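Local coordinates for protein succinate-semialdehyde dehydrogenase (Streptococcus pyogenes MGAS1882, PDB 4OGD) that probably oxidises succinic semialdehyde to succinate with NADP+ as the cofactor, at residues K249-S254 with K280-K285. Numbering follows the deposited sequence.
Sequences KVLYFS and KELLTK
Leu251 sends its CD1 methyl between Leu282 and Leu283, packing helix 244-256 against helix 276-288. Strands 235-238 and 268-272 are adjacent and parallel, so helix 244-256 lies in the connection of a beta-alpha-beta crossover in the seven-stranded sheet of this aldehyde dehydrogenase; helix 276-288 follows directly on the second strand. The nearest CA atoms are those of Leu251 and Leu283, 7.2 Å apart, and apolar side chains bridge that gap.

Leu251 points from its helix toward the other one, with CD1 as the leading methyl. The two leucines opposite start out to the flanks and reach inward through their outer carbons. In Leu282, CG lies anti to the backbone N (chi1 -179°) and 3.8 Å from Leu251 CD1, and the extended branch brings CD2 to 3.7 Å from Leu251 CD1; the two side chains meet at a slant. Leu283 adds its own CD1, 4.2 Å from Leu251 CD1. Leu282 CD2 lies obliquely ahead of the Leu251 CG-CD1 bond, about 45° off its line, and Leu283 CD1 beside it, about 84° off.

Phe279 and Val286 also touch Leu251, while Trp244 and Leu247 extend the apolar contact around Leu282. The exposed Lys285 forms a salt bridge through NZ to Glu248 OE2. Within the helices, Thr284 OG1 and Thr284 N approach Lys280 O from opposite faces of its carbonyl plane, the hydroxyl oxygen at 2.7 Å.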
# COMPACT_ATOMS: atom_id res chain seq x y z
N LYS A 249 -33.52 -3.62 18.34
CA LYS A 249 -32.55 -4.08 19.33
C LYS A 249 -31.12 -3.64 19.06
O LYS A 249 -30.29 -3.63 19.98
CB LYS A 249 -32.64 -5.60 19.48
CG LYS A 249 -34.00 -6.02 20.03
CD LYS A 249 -34.16 -7.52 20.14
CE LYS A 249 -35.44 -7.84 20.92
NZ LYS A 249 -35.66 -9.30 21.10
N VAL A 250 -30.81 -3.26 17.82
CA VAL A 250 -29.44 -2.87 17.50
C VAL A 250 -29.25 -1.37 17.32
O VAL A 250 -28.11 -0.89 17.23
CB VAL A 250 -28.90 -3.59 16.24
CG1 VAL A 250 -29.19 -5.09 16.31
CG2 VAL A 250 -29.48 -2.98 14.96
N LEU A 251 -30.34 -0.61 17.31
CA LEU A 251 -30.24 0.81 16.94
C LEU A 251 -29.42 1.67 17.89
O LEU A 251 -28.63 2.50 17.44
CB LEU A 251 -31.63 1.44 16.71
CG LEU A 251 -32.39 1.06 15.44
CD1 LEU A 251 -33.73 1.77 15.43
CD2 LEU A 251 -31.61 1.41 14.16
N TYR A 252 -29.59 1.49 19.21
CA TYR A 252 -28.87 2.31 20.17
C TYR A 252 -27.36 2.13 19.99
O TYR A 252 -26.62 3.10 19.84
CB TYR A 252 -29.27 1.96 21.61
CG TYR A 252 -28.84 3.02 22.61
CD1 TYR A 252 -29.72 4.01 23.02
CD2 TYR A 252 -27.54 3.04 23.11
CE1 TYR A 252 -29.32 4.98 23.92
CE2 TYR A 252 -27.13 4.01 24.00
CZ TYR A 252 -28.03 4.98 24.41
OH TYR A 252 -27.62 5.94 25.30
N PHE A 253 -26.92 0.88 19.99
CA PHE A 253 -25.51 0.59 19.74
C PHE A 253 -25.05 1.18 18.41
O PHE A 253 -23.98 1.79 18.34
CB PHE A 253 -25.26 -0.92 19.72
CG PHE A 253 -23.94 -1.30 19.12
CD1 PHE A 253 -22.77 -1.23 19.87
CD2 PHE A 253 -23.85 -1.70 17.80
CE1 PHE A 253 -21.55 -1.55 19.32
CE2 PHE A 253 -22.63 -2.02 17.23
CZ PHE A 253 -21.48 -1.95 17.99
N SER A 254 -25.86 1.00 17.37
CA SER A 254 -25.40 1.34 16.03
C SER A 254 -25.01 2.79 15.83
O SER A 254 -24.10 3.07 15.06
CB SER A 254 -26.43 0.92 14.97
OG SER A 254 -26.51 -0.50 14.94
N LYS A 280 -38.71 7.01 11.77
CA LYS A 280 -38.52 8.26 12.51
C LYS A 280 -38.97 8.05 13.94
O LYS A 280 -38.26 8.42 14.88
CB LYS A 280 -39.33 9.41 11.90
CG LYS A 280 -38.74 10.03 10.65
CD LYS A 280 -39.24 11.47 10.46
CE LYS A 280 -40.76 11.55 10.59
NZ LYS A 280 -41.28 12.89 10.19
N GLU A 281 -40.13 7.44 14.10
CA GLU A 281 -40.66 7.18 15.44
C GLU A 281 -39.82 6.18 16.24
O GLU A 281 -39.61 6.36 17.44
CB GLU A 281 -42.11 6.72 15.35
CG GLU A 281 -43.06 7.88 15.20
CD GLU A 281 -42.75 8.98 16.20
OE1 GLU A 281 -42.50 10.13 15.75
OE2 GLU A 281 -42.73 8.70 17.42
N LEU A 282 -39.35 5.14 15.56
CA LEU A 282 -38.54 4.13 16.23
C LEU A 282 -37.20 4.69 16.69
O LEU A 282 -36.79 4.47 17.83
CB LEU A 282 -38.32 2.92 15.31
CG LEU A 282 -37.49 1.79 15.92
CD1 LEU A 282 -38.19 1.25 17.15
CD2 LEU A 282 -37.28 0.69 14.90
N LEU A 283 -36.51 5.41 15.81
CA LEU A 283 -35.21 5.97 16.17
C LEU A 283 -35.35 7.02 17.29
O LEU A 283 -34.51 7.11 18.18
CB LEU A 283 -34.50 6.57 14.94
CG LEU A 283 -33.02 6.92 15.15
CD1 LEU A 283 -32.20 5.65 15.34
CD2 LEU A 283 -32.47 7.73 13.98
N THR A 284 -36.44 7.78 17.23
CA THR A 284 -36.76 8.73 18.30
C THR A 284 -36.95 8.03 19.64
O THR A 284 -36.41 8.45 20.67
CB THR A 284 -38.01 9.55 17.94
OG1 THR A 284 -37.74 10.34 16.77
CG2 THR A 284 -38.39 10.48 19.10
N LYS A 285 -37.71 6.93 19.62
CA LYS A 285 -37.95 6.14 20.82
C LYS A 285 -36.64 5.66 21.42
O LYS A 285 -36.40 5.78 22.63
CB LYS A 285 -38.83 4.93 20.48
CG LYS A 285 -39.05 3.97 21.64
CD LYS A 285 -39.72 2.69 21.15
CE LYS A 285 -39.99 1.72 22.28
NZ LYS A 285 -40.40 0.40 21.73